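Maleate cis-trans isomerase (Pseudomonas putida, PDB 4FQ5) probably catalyses the cis-trans isomerisation of the double bond of maleate, yielding fumarate, and belongs to the maleate isomerase family. Local coordinates at residues V28-I33 / E58-H63; K50-V55 / L256-R261; D83-A88 / A119-N124; G140-G145 / A245-W250; T158-P163 / S219-M224. The protein carries 1 engineered substitution. All blocks are in the same frame, centred on the assembly; numbering follows the deposited sequence.

Contact 1 (V28-I33 / E58-H63); sequences VRVGQI and ERFTFH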
# COMPACT_ATOMS: atom_id res chain seq x y z
N VAL A 28 8.43 -8.78 -10.42
CA VAL A 28 9.11 -8.30 -11.61
C VAL A 28 10.25 -7.39 -11.17
O VAL A 28 10.02 -6.42 -10.44
CB VAL A 28 8.14 -7.57 -12.56
CG1 VAL A 28 8.88 -6.99 -13.76
CG2 VAL A 28 7.03 -8.50 -13.01
N ARG A 29 11.48 -7.72 -11.58
CA ARG A 29 12.66 -6.89 -11.26
C ARG A 29 12.86 -5.86 -12.35
O ARG A 29 13.21 -6.21 -13.47
CB ARG A 29 13.96 -7.69 -11.22
CG ARG A 29 13.92 -8.98 -10.46
CD ARG A 29 15.32 -9.34 -9.99
NE ARG A 29 15.22 -10.60 -9.28
CZ ARG A 29 15.92 -11.70 -9.57
NH1 ARG A 29 15.71 -12.78 -8.85
NH2 ARG A 29 16.84 -11.70 -10.53
N VAL A 30 12.68 -4.59 -11.99
CA VAL A 30 12.84 -3.49 -12.93
C VAL A 30 14.21 -2.86 -12.75
O VAL A 30 14.59 -2.49 -11.64
CB VAL A 30 11.74 -2.43 -12.71
CG1 VAL A 30 11.93 -1.24 -13.65
CG2 VAL A 30 10.36 -3.06 -12.90
N GLY A 31 14.97 -2.75 -13.84
CA GLY A 31 16.29 -2.12 -13.80
C GLY A 31 16.21 -0.73 -14.40
O GLY A 31 15.54 -0.54 -15.42
N GLN A 32 16.89 0.23 -13.78
CA GLN A 32 16.89 1.60 -14.28
C GLN A 32 18.31 2.16 -14.41
O GLN A 32 19.05 2.21 -13.44
CB GLN A 32 16.02 2.51 -13.40
CG GLN A 32 14.59 2.01 -13.25
CD GLN A 32 13.61 3.11 -12.91
OE1 GLN A 32 13.43 3.47 -11.73
NE2 GLN A 32 12.93 3.64 -13.93
N ILE A 33 18.66 2.57 -15.63
CA ILE A 33 19.93 3.28 -15.85
C ILE A 33 19.65 4.78 -15.73
O ILE A 33 19.01 5.37 -16.60
CB ILE A 33 20.54 2.96 -17.24
CG1 ILE A 33 20.77 1.45 -17.40
CG2 ILE A 33 21.84 3.75 -17.46
CD1 ILE A 33 21.09 1.01 -18.82
N GLU A 58 0.83 -8.43 -10.07
CA GLU A 58 2.30 -8.33 -10.12
C GLU A 58 2.88 -7.39 -9.07
O GLU A 58 2.31 -6.34 -8.77
CB GLU A 58 2.79 -7.91 -11.50
CG GLU A 58 2.62 -8.98 -12.57
CD GLU A 58 1.19 -9.13 -13.04
OE1 GLU A 58 0.86 -10.21 -13.57
OE2 GLU A 58 0.39 -8.18 -12.89
N ARG A 59 4.02 -7.79 -8.51
CA ARG A 59 4.77 -6.97 -7.56
C ARG A 59 6.11 -6.62 -8.18
O ARG A 59 6.67 -7.39 -8.97
CB ARG A 59 4.96 -7.72 -6.23
CG ARG A 59 3.67 -8.06 -5.49
CD ARG A 59 2.96 -6.82 -4.97
NE ARG A 59 2.06 -7.13 -3.86
CZ ARG A 59 1.37 -6.22 -3.16
NH1 ARG A 59 1.47 -4.92 -3.45
NH2 ARG A 59 0.58 -6.61 -2.17
N PHE A 60 6.63 -5.44 -7.83
CA PHE A 60 7.82 -4.91 -8.50
C PHE A 60 8.94 -4.60 -7.51
O PHE A 60 8.68 -4.13 -6.41
CB PHE A 60 7.44 -3.65 -9.30
CG PHE A 60 6.40 -3.90 -10.35
CD1 PHE A 60 6.77 -4.32 -11.63
CD2 PHE A 60 5.05 -3.74 -10.07
CE1 PHE A 60 5.82 -4.57 -12.61
CE2 PHE A 60 4.08 -3.99 -11.04
CZ PHE A 60 4.47 -4.40 -12.31
N THR A 61 10.17 -4.91 -7.90
CA THR A 61 11.35 -4.45 -7.15
C THR A 61 12.20 -3.60 -8.09
O THR A 61 12.19 -3.81 -9.30
CB THR A 61 12.19 -5.60 -6.57
OG1 THR A 61 12.67 -6.44 -7.63
CG2 THR A 61 11.38 -6.44 -5.60
N PHE A 62 12.91 -2.63 -7.52
CA PHE A 62 13.60 -1.62 -8.31
C PHE A 62 15.11 -1.63 -8.08
O PHE A 62 15.56 -1.65 -6.94
CB PHE A 62 12.98 -0.24 -8.08
CG PHE A 62 11.52 -0.20 -8.44
CD1 PHE A 62 11.12 -0.02 -9.76
CD2 PHE A 62 10.55 -0.40 -7.46
CE1 PHE A 62 9.78 -0.01 -10.10
CE2 PHE A 62 9.19 -0.39 -7.80
CZ PHE A 62 8.81 -0.19 -9.12
N HIS A 63 15.86 -1.62 -9.18
CA HIS A 63 17.31 -1.80 -9.16
C HIS A 63 17.96 -0.83 -10.10
O HIS A 63 17.67 -0.83 -11.30
CB HIS A 63 17.64 -3.25 -9.55
CG HIS A 63 16.85 -4.26 -8.76
ND1 HIS A 63 17.27 -4.74 -7.58
CD2 HIS A 63 15.58 -4.81 -8.98
CE1 HIS A 63 16.34 -5.58 -7.08
NE2 HIS A 63 15.30 -5.62 -7.94
O HOH W 1 13.59 -9.09 -7.45

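Contact 2 (K50-V55 / L256-R261); sequences KARELV and LDLPTR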
# COMPACT_ATOMS: atom_id res chain seq x y z
N LYS A 50 3.59 1.11 -8.05
CA LYS A 50 2.93 0.96 -6.74
C LYS A 50 1.42 1.10 -6.90
O LYS A 50 0.64 0.32 -6.33
CB LYS A 50 3.42 2.04 -5.78
CG LYS A 50 3.68 1.56 -4.36
CD LYS A 50 5.18 1.47 -4.08
CE LYS A 50 5.87 0.43 -4.96
NZ LYS A 50 7.19 0.92 -5.45
N ALA A 51 1.00 2.11 -7.67
CA ALA A 51 -0.41 2.29 -8.03
C ALA A 51 -0.93 1.08 -8.81
O ALA A 51 -2.06 0.64 -8.58
CB ALA A 51 -0.62 3.59 -8.81
N ARG A 52 -0.11 0.54 -9.71
CA ARG A 52 -0.52 -0.63 -10.49
C ARG A 52 -0.80 -1.85 -9.59
O ARG A 52 -1.69 -2.66 -9.89
CB ARG A 52 0.52 -1.00 -11.55
CG ARG A 52 0.00 -2.02 -12.56
CD ARG A 52 1.11 -2.55 -13.47
NE ARG A 52 0.55 -3.42 -14.50
CZ ARG A 52 0.39 -4.74 -14.38
NH1 ARG A 52 0.75 -5.37 -13.25
NH2 ARG A 52 -0.12 -5.44 -15.39
N GLU A 53 -0.04 -1.97 -8.50
CA GLU A 53 -0.20 -3.07 -7.55
C GLU A 53 -1.58 -3.08 -6.86
O GLU A 53 -2.03 -4.11 -6.38
CB GLU A 53 0.94 -3.08 -6.52
CG GLU A 53 2.29 -3.44 -7.14
CD GLU A 53 3.45 -3.43 -6.16
OE1 GLU A 53 3.23 -3.15 -4.96
OE2 GLU A 53 4.60 -3.72 -6.59
N LEU A 54 -2.25 -1.93 -6.85
CA LEU A 54 -3.63 -1.84 -6.34
C LEU A 54 -4.62 -2.50 -7.28
O LEU A 54 -5.74 -2.85 -6.89
CB LEU A 54 -4.03 -0.38 -6.13
CG LEU A 54 -3.21 0.42 -5.12
CD1 LEU A 54 -3.73 1.85 -5.10
CD2 LEU A 54 -3.29 -0.20 -3.73
N VAL A 55 -4.19 -2.68 -8.52
CA VAL A 55 -5.09 -2.98 -9.61
C VAL A 55 -4.80 -4.33 -10.29
O VAL A 55 -5.66 -4.90 -10.95
CB VAL A 55 -5.09 -1.77 -10.57
CG1 VAL A 55 -5.10 -2.16 -12.04
CG2 VAL A 55 -6.22 -0.82 -10.22
N LEU A 256 6.96 -6.57 -21.24
CA LEU A 256 6.77 -7.73 -20.38
C LEU A 256 5.43 -8.41 -20.61
O LEU A 256 5.04 -9.27 -19.82
CB LEU A 256 6.90 -7.33 -18.92
CG LEU A 256 8.29 -6.88 -18.48
CD1 LEU A 256 8.21 -6.22 -17.12
CD2 LEU A 256 9.29 -8.04 -18.48
N ASP A 257 4.74 -8.01 -21.67
CA ASP A 257 3.43 -8.57 -22.02
C ASP A 257 2.39 -8.41 -20.89
O ASP A 257 1.56 -9.29 -20.66
CB ASP A 257 3.57 -10.04 -22.44
CG ASP A 257 2.43 -10.53 -23.30
OD1 ASP A 257 1.91 -9.74 -24.12
OD2 ASP A 257 2.06 -11.71 -23.15
N LEU A 258 2.45 -7.28 -20.19
CA LEU A 258 1.54 -7.01 -19.08
C LEU A 258 0.56 -5.89 -19.42
O LEU A 258 0.94 -4.94 -20.11
CB LEU A 258 2.32 -6.66 -17.81
CG LEU A 258 3.28 -7.70 -17.24
CD1 LEU A 258 4.19 -7.04 -16.21
CD2 LEU A 258 2.53 -8.88 -16.64
N PRO A 259 -0.69 -5.98 -18.91
CA PRO A 259 -1.67 -4.89 -19.03
C PRO A 259 -1.09 -3.56 -18.54
O PRO A 259 -0.29 -3.55 -17.61
CB PRO A 259 -2.80 -5.34 -18.11
CG PRO A 259 -2.73 -6.83 -18.15
CD PRO A 259 -1.26 -7.16 -18.25
N THR A 260 -1.51 -2.47 -19.16
CA THR A 260 -0.89 -1.16 -18.94
C THR A 260 -1.83 -0.18 -18.24
O THR A 260 -1.76 1.03 -18.45
CB THR A 260 -0.42 -0.55 -20.27
OG1 THR A 260 -1.53 -0.43 -21.17
CG2 THR A 260 0.64 -1.42 -20.92
N ARG A 261 -2.72 -0.71 -17.41
CA ARG A 261 -3.63 0.13 -16.65
C ARG A 261 -3.00 0.50 -15.31
O ARG A 261 -2.80 -0.35 -14.44
CB ARG A 261 -4.97 -0.57 -16.45
CG ARG A 261 -6.06 0.34 -15.94
CD ARG A 261 -7.40 -0.37 -15.89
NE ARG A 261 -7.93 -0.18 -14.56
CZ ARG A 261 -8.12 -1.14 -13.67
NH1 ARG A 261 -7.90 -2.41 -13.96
NH2 ARG A 261 -8.56 -0.81 -12.48
O HOH W 2 -8.35 -4.51 -11.33

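Contact 3 (D83-A88 / A119-N124); sequences DSDRCA and AERLRN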
# COMPACT_ATOMS: atom_id res chain seq x y z
N ASP A 83 29.06 5.72 -20.40
CA ASP A 83 28.99 4.76 -19.29
C ASP A 83 27.85 3.75 -19.42
O ASP A 83 27.63 2.92 -18.54
CB ASP A 83 28.87 5.50 -17.96
CG ASP A 83 30.14 6.23 -17.58
OD1 ASP A 83 31.21 5.92 -18.14
OD2 ASP A 83 30.06 7.12 -16.72
N SER A 84 27.16 3.84 -20.55
CA SER A 84 25.97 3.06 -20.87
C SER A 84 26.18 1.55 -20.75
O SER A 84 25.40 0.86 -20.07
CB SER A 84 25.54 3.40 -22.30
OG SER A 84 24.15 3.30 -22.45
N ASP A 85 27.21 1.05 -21.42
CA ASP A 85 27.57 -0.37 -21.39
C ASP A 85 27.84 -0.88 -19.98
O ASP A 85 27.36 -1.95 -19.60
CB ASP A 85 28.80 -0.64 -22.27
CG ASP A 85 28.49 -0.60 -23.76
OD1 ASP A 85 27.34 -0.31 -24.15
OD2 ASP A 85 29.41 -0.89 -24.54
N ARG A 86 28.63 -0.11 -19.21
CA ARG A 86 28.93 -0.45 -17.82
C ARG A 86 27.64 -0.63 -17.01
O ARG A 86 27.49 -1.60 -16.27
CB ARG A 86 29.83 0.62 -17.16
CG ARG A 86 30.01 0.41 -15.66
CD ARG A 86 30.85 1.47 -14.95
NE ARG A 86 30.31 2.84 -15.02
CZ ARG A 86 29.30 3.33 -14.28
NH1 ARG A 86 28.94 4.60 -14.44
NH2 ARG A 86 28.65 2.57 -13.40
N CYS A 87 26.71 0.32 -17.17
CA CYS A 87 25.44 0.30 -16.43
C CYS A 87 24.59 -0.92 -16.77
O CYS A 87 24.01 -1.55 -15.88
CB CYS A 87 24.66 1.61 -16.65
SG CYS A 87 25.43 3.08 -15.90
N ALA A 88 24.51 -1.27 -18.06
CA ALA A 88 23.79 -2.46 -18.50
C ALA A 88 24.43 -3.76 -18.00
O ALA A 88 23.72 -4.72 -17.68
CB ALA A 88 23.64 -2.49 -20.02
N ALA A 119 19.32 0.92 -27.78
CA ALA A 119 18.57 -0.27 -27.36
C ALA A 119 19.24 -1.57 -27.84
O ALA A 119 19.40 -2.51 -27.06
CB ALA A 119 17.14 -0.20 -27.85
N GLU A 120 19.63 -1.61 -29.11
CA GLU A 120 20.26 -2.81 -29.67
C GLU A 120 21.63 -3.09 -29.05
O GLU A 120 21.95 -4.24 -28.75
CB GLU A 120 20.32 -2.73 -31.20
CG GLU A 120 18.97 -2.98 -31.86
CD GLU A 120 18.85 -2.41 -33.27
OE1 GLU A 120 18.26 -3.09 -34.13
OE2 GLU A 120 19.33 -1.28 -33.51
N ARG A 121 22.41 -2.04 -28.81
CA ARG A 121 23.74 -2.20 -28.21
C ARG A 121 23.64 -2.69 -26.76
O ARG A 121 24.33 -3.63 -26.37
CB ARG A 121 24.56 -0.90 -28.27
CG ARG A 121 26.03 -1.09 -27.92
CD ARG A 121 26.81 0.23 -27.97
NE ARG A 121 26.53 1.09 -26.82
CZ ARG A 121 25.81 2.21 -26.84
NH1 ARG A 121 25.26 2.67 -27.96
NH2 ARG A 121 25.63 2.89 -25.71
N LEU A 122 22.76 -2.05 -25.98
CA LEU A 122 22.52 -2.46 -24.60
C LEU A 122 21.99 -3.89 -24.51
O LEU A 122 22.41 -4.65 -23.65
CB LEU A 122 21.58 -1.49 -23.88
CG LEU A 122 22.05 -0.04 -23.70
CD1 LEU A 122 20.91 0.81 -23.16
CD2 LEU A 122 23.28 0.07 -22.82
N ARG A 123 21.07 -4.25 -25.41
CA ARG A 123 20.57 -5.63 -25.46
C ARG A 123 21.72 -6.63 -25.69
O ARG A 123 21.78 -7.66 -25.01
CB ARG A 123 19.46 -5.81 -26.51
CG ARG A 123 19.11 -7.27 -26.77
CD ARG A 123 17.64 -7.52 -27.07
NE ARG A 123 17.38 -8.96 -27.15
CZ ARG A 123 16.65 -9.67 -26.29
NH1 ARG A 123 16.07 -9.09 -25.24
NH2 ARG A 123 16.49 -10.97 -26.48
N ASN A 124 22.61 -6.30 -26.62
CA ASN A 124 23.78 -7.13 -26.92
C ASN A 124 24.68 -7.29 -25.70
O ASN A 124 25.13 -8.39 -25.40
CB ASN A 124 24.60 -6.54 -28.08
CG ASN A 124 23.92 -6.71 -29.43
OD1 ASN A 124 23.06 -7.57 -29.61
ND2 ASN A 124 24.34 -5.89 -30.39
O HOH W 3 23.36 4.24 -25.07

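Contact 4 (G140-G145 / A245-W250); sequences GALIDG and AVATTW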
# COMPACT_ATOMS: atom_id res chain seq x y z
N GLY A 140 12.86 6.41 -26.96
CA GLY A 140 12.11 5.48 -27.80
C GLY A 140 10.71 5.25 -27.27
O GLY A 140 9.75 5.17 -28.04
N ALA A 141 10.59 5.14 -25.95
CA ALA A 141 9.31 4.95 -25.29
C ALA A 141 8.36 6.10 -25.59
O ALA A 141 7.19 5.87 -25.90
CB ALA A 141 9.50 4.81 -23.78
N LEU A 142 8.88 7.33 -25.52
CA LEU A 142 8.08 8.51 -25.82
C LEU A 142 7.53 8.46 -27.24
O LEU A 142 6.33 8.66 -27.45
CB LEU A 142 8.86 9.81 -25.59
CG LEU A 142 8.00 11.09 -25.65
CD1 LEU A 142 7.19 11.25 -24.37
CD2 LEU A 142 8.85 12.34 -25.89
N ILE A 143 8.40 8.17 -28.21
CA ILE A 143 7.98 8.04 -29.61
C ILE A 143 6.96 6.92 -29.77
O ILE A 143 5.91 7.12 -30.39
CB ILE A 143 9.18 7.87 -30.57
CG1 ILE A 143 9.85 9.23 -30.83
CG2 ILE A 143 8.74 7.31 -31.92
CD1 ILE A 143 11.17 9.40 -30.12
N ASP A 144 7.25 5.74 -29.21
CA ASP A 144 6.32 4.61 -29.28
C ASP A 144 4.98 4.91 -28.59
O ASP A 144 3.93 4.51 -29.09
CB ASP A 144 6.96 3.33 -28.71
CG ASP A 144 8.12 2.84 -29.56
OD1 ASP A 144 8.24 3.28 -30.72
OD2 ASP A 144 8.92 2.01 -29.07
N GLY A 145 5.03 5.61 -27.46
CA GLY A 145 3.82 5.98 -26.73
C GLY A 145 2.96 6.96 -27.51
O GLY A 145 1.73 6.84 -27.53
N ALA A 245 8.64 9.74 -18.27
CA ALA A 245 8.50 8.74 -17.20
C ALA A 245 7.32 7.82 -17.44
O ALA A 245 7.44 6.60 -17.31
CB ALA A 245 8.37 9.43 -15.85
N VAL A 246 6.17 8.41 -17.79
CA VAL A 246 4.95 7.65 -18.07
C VAL A 246 5.12 6.73 -19.29
O VAL A 246 4.74 5.56 -19.26
CB VAL A 246 3.71 8.56 -18.20
CG1 VAL A 246 2.62 7.92 -19.05
CG2 VAL A 246 3.18 8.91 -16.82
N ALA A 247 5.71 7.27 -20.36
CA ALA A 247 5.95 6.50 -21.59
C ALA A 247 6.86 5.30 -21.33
O ALA A 247 6.62 4.21 -21.85
CB ALA A 247 6.54 7.40 -22.67
N THR A 248 7.90 5.52 -20.52
CA THR A 248 8.86 4.48 -20.14
C THR A 248 8.17 3.33 -19.40
O THR A 248 8.43 2.16 -19.68
CB THR A 248 10.01 5.05 -19.27
OG1 THR A 248 10.72 6.04 -20.02
CG2 THR A 248 10.99 3.97 -18.84
N THR A 249 7.29 3.65 -18.45
CA THR A 249 6.62 2.58 -17.70
C THR A 249 5.63 1.84 -18.59
O THR A 249 5.52 0.62 -18.51
CB THR A 249 6.01 2.98 -16.33
OG1 THR A 249 4.58 2.88 -16.35
CG2 THR A 249 6.45 4.33 -15.85
N TRP A 250 4.96 2.58 -19.47
CA TRP A 250 4.12 1.97 -20.49
C TRP A 250 4.92 0.99 -21.32
O TRP A 250 4.51 -0.16 -21.52
CB TRP A 250 3.45 3.03 -21.36
CG TRP A 250 2.71 2.42 -22.51
CD1 TRP A 250 1.42 1.89 -22.52
CD2 TRP A 250 3.21 2.22 -23.88
NE1 TRP A 250 1.10 1.40 -23.76
CE2 TRP A 250 2.13 1.57 -24.62
CE3 TRP A 250 4.40 2.51 -24.54
CZ2 TRP A 250 2.26 1.23 -25.97
CZ3 TRP A 250 4.52 2.16 -25.89
CH2 TRP A 250 3.47 1.54 -26.59

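Contact 5 (T158-P163 / S219-M224); sequences TPYMKP and SAAVQM. Engineered in segment 219-224: Ala221 (natural residue Cys). With MAE (maleic acid), chain C.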
# COMPACT_ATOMS: atom_id res chain seq x y z
N THR A 158 9.79 21.10 -21.84
CA THR A 158 11.08 20.56 -21.39
C THR A 158 11.70 21.50 -20.35
O THR A 158 11.32 22.67 -20.28
CB THR A 158 12.09 20.38 -22.55
OG1 THR A 158 12.86 21.58 -22.71
CG2 THR A 158 11.40 20.03 -23.87
N PRO A 159 12.66 21.00 -19.55
CA PRO A 159 13.40 21.88 -18.66
C PRO A 159 14.75 22.34 -19.22
O PRO A 159 15.45 23.13 -18.58
CB PRO A 159 13.64 20.99 -17.44
CG PRO A 159 13.82 19.63 -18.04
CD PRO A 159 12.95 19.58 -19.27
N TYR A 160 15.10 21.84 -20.41
CA TYR A 160 16.44 22.02 -20.97
C TYR A 160 16.71 23.44 -21.45
O TYR A 160 15.79 24.23 -21.70
CB TYR A 160 16.67 21.10 -22.18
CG TYR A 160 16.16 19.69 -22.06
CD1 TYR A 160 16.54 18.85 -21.01
CD2 TYR A 160 15.31 19.17 -23.04
CE1 TYR A 160 16.08 17.55 -20.93
CE2 TYR A 160 14.83 17.88 -22.96
CZ TYR A 160 15.22 17.07 -21.91
OH TYR A 160 14.74 15.79 -21.86
N MET A 161 18.00 23.74 -21.59
CA MET A 161 18.46 24.89 -22.37
C MET A 161 17.92 24.80 -23.80
O MET A 161 17.61 23.72 -24.29
CB MET A 161 19.99 24.94 -22.37
CG MET A 161 20.62 25.01 -20.99
SD MET A 161 19.87 26.23 -19.88
CE MET A 161 20.52 27.77 -20.54
N LYS A 162 17.80 25.96 -24.45
CA LYS A 162 17.12 26.08 -25.74
C LYS A 162 17.69 25.19 -26.87
O LYS A 162 16.91 24.56 -27.59
CB LYS A 162 17.05 27.55 -26.16
CG LYS A 162 16.28 27.85 -27.44
CD LYS A 162 16.26 29.36 -27.68
CE LYS A 162 15.61 29.71 -29.01
NZ LYS A 162 15.55 31.19 -29.19
N PRO A 163 19.03 25.14 -27.03
CA PRO A 163 19.63 24.29 -28.09
C PRO A 163 19.28 22.81 -27.95
O PRO A 163 18.96 22.15 -28.94
CB PRO A 163 21.14 24.47 -27.87
CG PRO A 163 21.27 25.80 -27.20
CD PRO A 163 20.06 25.93 -26.32
N SER A 219 6.38 16.58 -19.75
CA SER A 219 7.82 16.62 -19.52
C SER A 219 8.51 15.65 -20.47
O SER A 219 8.23 14.45 -20.45
CB SER A 219 8.18 16.27 -18.07
OG SER A 219 9.58 16.39 -17.87
N ALA A 220 9.40 16.19 -21.31
CA ALA A 220 10.25 15.36 -22.15
C ALA A 220 11.41 14.83 -21.32
O ALA A 220 12.03 13.83 -21.68
CB ALA A 220 10.78 16.16 -23.34
N ALA A 221 11.69 15.50 -20.22
CA ALA A 221 12.76 15.10 -19.32
C ALA A 221 12.24 14.21 -18.21
O ALA A 221 11.07 14.25 -17.83
CB ALA A 221 13.43 16.32 -18.72
N VAL A 222 13.15 13.42 -17.67
CA VAL A 222 12.85 12.45 -16.67
C VAL A 222 13.19 12.98 -15.27
O VAL A 222 12.71 12.46 -14.26
CB VAL A 222 13.55 11.13 -17.08
CG1 VAL A 222 14.39 10.53 -15.97
CG2 VAL A 222 12.53 10.15 -17.65
N GLN A 223 13.97 14.06 -15.21
CA GLN A 223 14.26 14.72 -13.92
C GLN A 223 13.15 15.66 -13.44
O GLN A 223 12.95 15.82 -12.24
CB GLN A 223 15.60 15.46 -13.96
CG GLN A 223 16.01 16.13 -12.66
CD GLN A 223 16.48 15.16 -11.59
OE1 GLN A 223 15.84 14.13 -11.32
NE2 GLN A 223 17.60 15.49 -10.94
N MET A 224 12.45 16.30 -14.37
CA MET A 224 11.42 17.27 -14.00
C MET A 224 10.16 16.54 -13.53
O MET A 224 9.56 15.82 -14.32
CB MET A 224 11.09 18.19 -15.17
CG MET A 224 10.09 19.26 -14.80
SD MET A 224 9.90 20.53 -16.06
CE MET A 224 9.04 19.67 -17.37
C1 MAE C . 17.35 13.82 -16.67
O1 MAE C . 17.74 13.63 -15.51
O2 MAE C . 16.29 14.40 -16.96
C2 MAE C . 18.22 13.37 -17.77
C3 MAE C . 17.84 13.23 -19.03
C4 MAE C . 16.47 13.48 -19.53
O3 MAE C . 16.30 14.42 -20.30
O4 MAE C . 15.53 12.73 -19.23

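Contact 1 (V28-I33 / E58-H63)
Val28, His63 and Val30 give up the largest areas where strands 27-35 and 59-67 run side by side as the two parallel strands of a beta-alpha-beta unit. Five backbone hydrogen bonds join them, the straightest from Val30 N to Thr61 O (2.8 Å, 171° at the hydrogen). Val28 lies alongside Phe60 on one face of the sheet, its CB 3.6 Å from Phe60 CD1. The same ring carbon meets Val30 CG2 at 4.0 Å, and Val30 CB in turn rests on Phe62 CD1. Replacing Phe60 by an alanine would probably open a gap beside Val28 and take from Val30 one of the two rings it packs on. On the other face, His63 has CG swung beside its own backbone N (chi1 -50°), which sends the imidazole back along the strand: CD2 lies 4.0 Å from Arg29 CB, and NE2 shares a 2.8 Å hydrogen bond with Thr61 OG1, in the ring plane. His63 ND1 is bonded to Glu42 of the second subunit, so the imidazole is held at both nitrogens. Helix 41-52, the connection between the strands, packs on Phe62 through Leu49 and Lys50, while strand 98-101 pairs with the other edge of strand 27-35.

Contact 2 (K50-V55 / L256-R261)
Arg52, on helix 41-52 of a beta-alpha-beta unit, reaches across to Pro259 in the loop after helix 244-255, which ends in a Schellman motif with Asp257 as C-prime residue. The polar part is a side-on grip on one acceptor: Arg52 NH2 donates to Pro259 O at 2.9 Å and Arg52 NE to the same oxygen at 3.2 Å. Both donors approach from one face of the carbonyl plane, and the oxygen lies near the guanidinium plane. An extended chain, its CG turned away from the backbone N (chi1 -168°), carries the group that far, and a salt bridge from NH1 to Glu58 fixes its rotation. Carbon atoms crowd one of the gripping nitrogens: Leu258 CB lies 3.6 Å and Pro259 CD 3.5 Å from Arg52 NH2. Water links more loosely, donating to Val55 O at 2.7 Å and accepting weakly from Arg261 NH1. Val55 meets Arg261 at about a right angle: CG1 sits over one face of the guanidinium, toward the rim, and CG2 is 3.3 Å from Arg261 NH2.

Contact 3 (D83-A88 / A119-N124)
The guanidinium of Arg121 is met at its edge by both Asp85 and Ser84. Asp85 OD1 lies near the guanidinium plane and accepts from Arg121 NE at 3.1 Å, in a nearly straight salt bridge (162° at the hydrogen). The donor comes to the syn side of OD1, somewhat out of the carboxylate plane, but the two flat groups are turned 43° apart, and a single nitrogen makes the bond. Farther along the edge, Ser84 CB is 3.4 Å from Arg121 NH2. A water accepts from that NH2 at 2.7 Å and is hydrogen-bonded to Ser84 OG. The bend at chi3 of Arg121 turns the group along its own helix, where NH1 meets Tyr114 OH. Beside these polar groups Leu122 CD2 packs on Ala88 CB at 3.8 Å, and the same methyl lies 3.4 Å from Ser84 OG. The short helical segments cross at -45° with axes 9.5 Å apart. Both helices, 84-92 and 114-128, lie against strand 98-101, where Tyr101 touches Ser84 and Leu122 and Met99 touches Ala88.

Contact 4 (G140-G145 / A245-W250)
Trp250 reaches from helix 244-255 to helix 138-149 with its six-membered ring in the lead. From CB the side chain leaves with CG anti to the backbone N (chi1 173°), which carries the indole across to the facing backbone. CE3 comes 4.1 Å from Gly145 CA. CZ3, next outward, is 3.8 Å from Gly145 N and 3.9 Å from Asp144 CB, and CH2 reaches Asp144 O at 3.9 Å. The approach is oblique to the ring. On the pyrrole side of the indole, NE1 is hydrogen-bonded to the carbonyl of Tyr273, which fixes the ring at its polar end. The motif is a close, nearly perpendicular packing of two helices in a buried contact, their short segments crossing at 82° with axes 7.8 Å apart, made possible by small residues. Each helix follows the last strand of one of the protein's two four-stranded parallel sheets, so the contact joins the two halves of the fold. Ala141 CB lies 3.5 Å from Ala247 O, and Ala247 CB rests 3.7 Å from Leu142 CA, methyl groups set against the opposing backbone. Thr248 OG1 lies 4.1 Å from Ala141 CB, while its hydrogen bonds go to Ala244 O and Ser138 OG.

Contact 5 (T158-P163 / S219-M224)
The maleate pocket is built here from two loops that follow parallel strands, 153-158 and 215-217, with Tyr160 on one and Ala221, Val222 and Gln223 on the other. Tyr160 OH donates to maleate O3 at 2.6 Å, and the carboxylate oxygen sits at the edge of the phenol ring. On the facing loop the backbone does the work: Val222 N donates to O4 at 2.9 Å and Gln223 N to O2 at 2.9 Å, so their main bonds go to different carboxylates, Val222 N adding a weak one to O2. Asn38 and Asn190 also bond the ligand. With CG beside the backbone N (chi1 -41°), Tyr160 swings its ring over Pro159, whose CD lies over the centre of one face. A phenylalanine in place of Tyr160 would probably leave maleate O3 without this donor. Ala221 is an engineered substitution for cysteine, the predicted proton donor, and its CB approaches Tyr160 CE1 at 3.7 Å. Ser219 OG donates to Ala221 O; Thr158 OG1 accepts from Tyr160 N in an ST turn and is also hydrogen-bonded to Thr165. Packing between the loops is tight at one point, where Pro159 CD stands 3.3 Å from Ala221 CB.

Contacts 3, 4 and 5 are buried, contact 1 is partly so, and contact 2 lies at the surface. Chemistry follows place: contact 1 rests on strand pairing, and the polar bonds of contacts 2 and 3 each come from one arginine, on a carbonyl and a carboxylate respectively. Contact 4, nearest the chain's centre, and contact 5 have no hydrogen bond between their segments, but in contact 5 the polar groups turn to a ligand. Contacts 1 and 2 share a beta-alpha-beta unit and meet through salt bridges Glu58-Arg52 and Arg59-Glu53. Contact 4 touches contact 2 through Trp250 and Thr260, and contact 5 through Ala245 and Val222; Ile33 packs contact 1 on Cys87 of contact 3.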